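Phosphoacetylglucosamine mutase (Aspergillus lentulus, PDB 5O9X) interconverts N-acetylglucosamine 6-phosphate and N-acetylglucosamine 1-phosphate, a phosphoryl-transfer step on the route to UDP-N-acetylglucosamine. Local coordinates at residues Leu394-Ile397 with Lys398-Pro402; Val532-Ala535 with Val536-Ala539. The protein carries 1 engineered substitution. One frame throughout, in Å; residues are numbered along the deposited sequence.

How the contacts relate
Both contacts illustrate how a side-chain bond can add to the backbone bonds near a helix's C-terminal end: a threonine hydroxyl to a carbonyl in contact 1, an arginine to an asparagine in contact 2. Going from the N terminus, contact 1 comes first, in the family's domain III region, where helix 391-399 lies between strand 385-389 and helix 405-420. Contact 2 follows much later, in helix 522-539, which packs on strands 458-463 and 513-518. Neither closes a long loop: each joins residues three or four apart, contact 2 within one helix and contact 1 from the helix into the first residue beyond it. They run in series without nesting or crossing, and the centres of contacts 1 and 2 are 54 Å apart, on opposite sides of the chain's centre.

Contact 1 (Leu394-Ile397 with Lys398-Pro402); sequences LKTI and KNTEP
Lys398, near the end of helix 391-399, donates its backbone N-H to Leu394 O, with N 2.8 Å from that oxygen. Its CG lies anti to the backbone N (chi1 -171°), and from there the chain runs out extended, leaving mainly CB, 3.3 Å from Leu394 O, to pack against the preceding turn. Asn399 repeats the backbone bond, N to Lys395 O at 2.9 Å. Its CB lies 3.3 Å from Lys395 O, but its amide makes no hydrogen bond to that oxygen, and ND2 comes within 4.1 Å of Lys395 CG. Thr400, where helical geometry ends, supplies two donors to one acceptor: its N lies 3.1 Å and its OG1 2.7 Å from Thr396 O, approaching from opposite faces of the carbonyl plane. The hydroxyl gets there because it stands beside its own backbone N (chi1 -75°). The two threonine side chains run alongside each other, with Thr396 CG2 3.6 Å from Thr400 OG1, while Thr396 OG1 bonds instead to Asn392 O. Nearby, Ile397 packs on Phe389 and Leu330, and its carbonyl accepts from Gln415 of helix 405-420. The chain thus leaves helical torsions at Thr400 without leaving the Thr396 carbonyl bare: backbone and hydroxyl of one threonine satisfy it together.

Contact 2 (Val532-Ala535 with Val536-Ala539); sequences VANA and VRDA
Ala533 O sits 3.6 Å off one face of the Arg537 guanidinium, displaced from its centre, while the amide of Asn534 meets the guanidinium edge. There NH1 donates to Asn534 OD1 at 2.7 Å; the acceptor lies nearly in the guanidinium plane and the donor in the carbonyl plane, although the two flat groups are turned 65° apart. The N-H...O angle of 143° makes this a bent bond. A kink at chi3 (-61°) folds the arginine back along the helix, bringing NH2 within 4.0 Å of Ala533 CB. The Ala533 carbonyl under the guanidinium also accepts the backbone N-H of Arg537, N to O 2.9 Å. The backbone bonds on either side of this one follow the same i to i+4 pattern: Val536 N bonds to Val532 O, Asp538 N to Asn534 O and Ala539 N to Ala535 O. On another side of the helix, Val532 CG1 and Val536 CG2 approach to 4.3 Å, and both valines pack on Val515 of strand 513-518. Val536 and Ala533 also rest on Val463 of strand 458-463. The whole is an amphipathic alpha-helix with an i to i+3 side-chain bridge on its polar side and an apolar side laid against the strands of the C-terminal phosphohexomutase domain.

Contact 1 (Leu394-Ile397 with Lys398-Pro402)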
ATOM      1  N   LEU A 394       5.073  -6.322  21.519  1.00 23.58           N
ATOM      2  CA  LEU A 394       5.430  -4.965  21.944  1.00 27.77           C
ATOM      3  C   LEU A 394       5.774  -4.928  23.425  1.00 32.60           C
ATOM      4  O   LEU A 394       6.686  -4.181  23.827  1.00 29.17           O
ATOM      5  CB  LEU A 394       4.344  -3.955  21.634  1.00 28.47           C
ATOM      6  CG  LEU A 394       4.120  -3.647  20.163  1.00 30.13           C
ATOM      7  CD1 LEU A 394       2.855  -2.780  20.005  1.00 28.37           C
ATOM      8  CD2 LEU A 394       5.372  -2.949  19.572  1.00 31.63           C
ATOM      9  N   LYS A 395       5.022  -5.718  24.207  1.00 30.65           N
ATOM     10  CA  LYS A 395       5.224  -5.831  25.670  1.00 34.80           C
ATOM     11  C   LYS A 395       6.603  -6.443  25.948  1.00 29.51           C
ATOM     12  O   LYS A 395       7.346  -5.872  26.698  1.00 31.96           O
ATOM     13  CB  LYS A 395       4.088  -6.641  26.362  1.00 38.88           C
ATOM     14  CG  LYS A 395       3.004  -5.790  27.020  1.00 47.47           C
ATOM     15  CD  LYS A 395       2.023  -6.608  27.906  1.00 50.76           C
ATOM     16  CE  LYS A 395       2.711  -7.413  29.030  1.00 59.74           C
ATOM     17  NZ  LYS A 395       1.806  -7.981  30.083  1.00 61.33           N
ATOM     18  N   THR A 396       6.942  -7.554  25.285  1.00 29.51           N
ATOM     19  CA  THR A 396       8.277  -8.141  25.313  1.00 28.83           C
ATOM     20  C   THR A 396       9.361  -7.134  24.935  1.00 30.96           C
ATOM     21  O   THR A 396      10.349  -7.032  25.653  1.00 34.17           O
ATOM     22  CB  THR A 396       8.374  -9.347  24.390  1.00 30.06           C
ATOM     23  OG1 THR A 396       7.337 -10.269  24.713  1.00 27.99           O
ATOM     24  CG2 THR A 396       9.753 -10.048  24.537  1.00 32.96           C
ATOM     25  N   ILE A 397       9.184  -6.398  23.820  1.00 28.50           N
ATOM     26  CA  ILE A 397      10.186  -5.414  23.355  1.00 31.34           C
ATOM     27  C   ILE A 397      10.354  -4.270  24.370  1.00 34.07           C
ATOM     28  O   ILE A 397      11.462  -3.789  24.585  1.00 34.24           O
ATOM     29  CB  ILE A 397       9.817  -4.896  21.940  1.00 30.79           C
ATOM     30  CG1 ILE A 397       9.960  -6.084  20.948  1.00 26.68           C
ATOM     31  CG2 ILE A 397      10.709  -3.732  21.519  1.00 30.67           C
ATOM     32  CD1 ILE A 397       9.347  -5.831  19.582  1.00 29.61           C
ATOM     33  N   LYS A 398       9.246  -3.851  24.977  1.00 30.62           N
ATOM     34  CA  LYS A 398       9.253  -2.735  25.911  1.00 37.94           C
ATOM     35  C   LYS A 398       9.846  -3.136  27.287  1.00 31.17           C
ATOM     36  O   LYS A 398      10.615  -2.358  27.852  1.00 32.64           O
ATOM     37  CB  LYS A 398       7.822  -2.165  26.122  1.00 43.21           C
ATOM     38  CG  LYS A 398       7.768  -0.850  26.923  1.00 50.82           C
ATOM     39  CD  LYS A 398       6.367  -0.540  27.437  1.00 58.21           C
ATOM     40  CE  LYS A 398       6.337   0.873  28.001  1.00 67.12           C
ATOM     41  NZ  LYS A 398       4.940   1.367  28.186  1.00 66.90           N
ATOM     42  N   ASN A 399       9.506  -4.320  27.785  1.00 29.27           N
ATOM     43  CA  ASN A 399       9.732  -4.682  29.196  1.00 30.37           C
ATOM     44  C   ASN A 399      10.873  -5.610  29.482  1.00 33.25           C
ATOM     45  O   ASN A 399      11.194  -5.781  30.637  1.00 30.98           O
ATOM     46  CB  ASN A 399       8.466  -5.315  29.796  1.00 33.55           C
ATOM     47  CG  ASN A 399       7.273  -4.369  29.760  1.00 37.96           C
ATOM     48  OD1 ASN A 399       7.422  -3.145  29.817  1.00 40.71           O
ATOM     49  ND2 ASN A 399       6.075  -4.941  29.657  1.00 39.31           N
ATOM     50  N   THR A 400      11.468  -6.256  28.462  1.00 27.73           N
ATOM     51  CA  THR A 400      12.570  -7.193  28.679  1.00 28.13           C
ATOM     52  C   THR A 400      13.724  -6.417  29.339  1.00 27.98           C
ATOM     53  O   THR A 400      13.984  -5.280  28.964  1.00 25.27           O
ATOM     54  CB  THR A 400      13.052  -7.766  27.331  1.00 28.29           C
ATOM     55  OG1 THR A 400      12.074  -8.721  26.890  1.00 29.27           O
ATOM     56  CG2 THR A 400      14.376  -8.511  27.482  1.00 24.43           C
ATOM     57  N   GLU A 401      14.401  -7.005  30.324  1.00 31.85           N
ATOM     58  CA  GLU A 401      15.605  -6.334  30.883  1.00 34.12           C
ATOM     59  C   GLU A 401      16.822  -7.204  30.587  1.00 30.90           C
ATOM     60  O   GLU A 401      16.999  -8.241  31.178  1.00 31.82           O
ATOM     61  CB  GLU A 401      15.450  -6.131  32.386  1.00 44.12           C
ATOM     62  CG  GLU A 401      14.416  -5.098  32.815  1.00 49.94           C
ATOM     63  CD  GLU A 401      13.986  -5.371  34.263  1.00 63.43           C
ATOM     64  OE1 GLU A 401      14.886  -5.541  35.136  1.00 59.46           O
ATOM     65  OE2 GLU A 401      12.762  -5.485  34.525  1.00 64.15           O
ATOM     66  N   PRO A 402      17.668  -6.824  29.624  1.00 34.78           N
ATOM     67  CA  PRO A 402      18.599  -7.907  29.216  1.00 34.74           C
ATOM     68  C   PRO A 402      19.893  -7.891  30.093  1.00 23.91           C
ATOM     69  O   PRO A 402      20.123  -6.907  30.734  1.00 25.02           O
ATOM     70  CB  PRO A 402      18.870  -7.580  27.724  1.00 39.92           C
ATOM     71  CG  PRO A 402      18.018  -6.377  27.399  1.00 42.20           C
ATOM     72  CD  PRO A 402      17.775  -5.673  28.726  1.00 41.47           C
TER

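Contact 2 (Val532-Ala535 with Val536-Ala539)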
ATOM      1  N   VAL A 532       0.704 -17.701 -22.027  1.00 14.54           N
ATOM      2  CA  VAL A 532      -0.439 -17.541 -21.025  1.00 13.08           C
ATOM      3  C   VAL A 532      -1.247 -16.300 -21.401  1.00 14.38           C
ATOM      4  O   VAL A 532      -2.507 -16.358 -21.426  1.00 13.70           O
ATOM      5  CB  VAL A 532       0.075 -17.484 -19.540  1.00 14.17           C
ATOM      6  CG1 VAL A 532      -1.098 -17.151 -18.579  1.00 12.36           C
ATOM      7  CG2 VAL A 532       0.657 -18.888 -19.179  1.00 14.16           C
ATOM      8  N   ALA A 533      -0.563 -15.154 -21.645  1.00 13.43           N
ATOM      9  CA  ALA A 533      -1.365 -13.975 -22.006  1.00 14.69           C
ATOM     10  C   ALA A 533      -2.240 -14.212 -23.284  1.00 15.35           C
ATOM     11  O   ALA A 533      -3.332 -13.654 -23.393  1.00 14.97           O
ATOM     12  CB  ALA A 533      -0.414 -12.794 -22.254  1.00 16.72           C
ATOM     13  N   ASN A 534      -1.685 -14.900 -24.285  1.00 14.97           N
ATOM     14  CA  ASN A 534      -2.494 -15.151 -25.516  1.00 16.92           C
ATOM     15  C   ASN A 534      -3.697 -16.050 -25.196  1.00 17.99           C
ATOM     16  O   ASN A 534      -4.777 -15.811 -25.661  1.00 19.79           O
ATOM     17  CB  ASN A 534      -1.630 -15.805 -26.559  1.00 17.02           C
ATOM     18  CG  ASN A 534      -0.718 -14.785 -27.237  1.00 18.85           C
ATOM     19  OD1 ASN A 534      -0.926 -13.555 -27.133  1.00 17.71           O
ATOM     20  ND2 ASN A 534       0.271 -15.284 -27.938  1.00 17.26           N
ATOM     21  N   ALA A 535      -3.512 -17.041 -24.344  1.00 16.03           N
ATOM     22  CA  ALA A 535      -4.670 -17.905 -23.870  1.00 16.27           C
ATOM     23  C   ALA A 535      -5.734 -17.104 -23.119  1.00 16.91           C
ATOM     24  O   ALA A 535      -6.978 -17.283 -23.326  1.00 16.73           O
ATOM     25  CB  ALA A 535      -4.123 -19.069 -23.023  1.00 15.24           C
ATOM     26  N   VAL A 536      -5.296 -16.132 -22.287  1.00 16.17           N
ATOM     27  CA  VAL A 536      -6.242 -15.241 -21.567  1.00 16.27           C
ATOM     28  C   VAL A 536      -6.983 -14.316 -22.546  1.00 19.89           C
ATOM     29  O   VAL A 536      -8.174 -14.129 -22.446  1.00 19.69           O
ATOM     30  CB  VAL A 536      -5.421 -14.342 -20.539  1.00 17.40           C
ATOM     31  CG1 VAL A 536      -6.224 -13.191 -19.945  1.00 17.15           C
ATOM     32  CG2 VAL A 536      -4.811 -15.224 -19.425  1.00 15.94           C
ATOM     33  N   ARG A 537      -6.227 -13.712 -23.456  1.00 21.77           N
ATOM     34  CA  ARG A 537      -6.786 -12.695 -24.384  1.00 28.18           C
ATOM     35  C   ARG A 537      -7.853 -13.369 -25.215  1.00 26.13           C
ATOM     36  O   ARG A 537      -8.969 -12.884 -25.238  1.00 31.41           O
ATOM     37  CB  ARG A 537      -5.697 -12.052 -25.256  1.00 26.57           C
ATOM     38  CG  ARG A 537      -6.135 -10.626 -25.735  1.00 34.78           C
ATOM     39  CD  ARG A 537      -4.956  -9.900 -26.483  1.00 36.31           C
ATOM     40  NE  ARG A 537      -3.699  -9.657 -25.695  1.00 33.95           N
ATOM     41  CZ  ARG A 537      -2.600 -10.424 -25.653  1.00 31.74           C
ATOM     42  NH1 ARG A 537      -2.577 -11.546 -26.313  1.00 37.34           N
ATOM     43  NH2 ARG A 537      -1.500 -10.073 -24.936  1.00 27.34           N
ATOM     44  N   ASP A 538      -7.535 -14.526 -25.759  1.00 25.42           N
ATOM     45  CA  ASP A 538      -8.440 -15.375 -26.482  1.00 32.04           C
ATOM     46  C   ASP A 538      -9.726 -15.690 -25.671  1.00 34.77           C
ATOM     47  O   ASP A 538     -10.860 -15.374 -26.125  1.00 31.97           O
ATOM     48  CB  ASP A 538      -7.678 -16.630 -26.914  1.00 33.23           C
ATOM     49  CG  ASP A 538      -8.478 -17.561 -27.775  1.00 51.71           C
ATOM     50  OD1 ASP A 538      -9.727 -17.564 -27.653  1.00 60.88           O
ATOM     51  OD2 ASP A 538      -7.835 -18.322 -28.564  1.00 51.82           O
ATOM     52  N   ALA A 539      -9.578 -16.212 -24.462  1.00 27.76           N
ATOM     53  CA  ALA A 539     -10.750 -16.439 -23.596  1.00 27.81           C
ATOM     54  C   ALA A 539     -11.575 -15.158 -23.266  1.00 28.75           C
ATOM     55  O   ALA A 539     -12.794 -15.261 -23.073  1.00 30.88           O
ATOM     56  CB  ALA A 539     -10.295 -17.142 -22.296  1.00 27.23           C
TER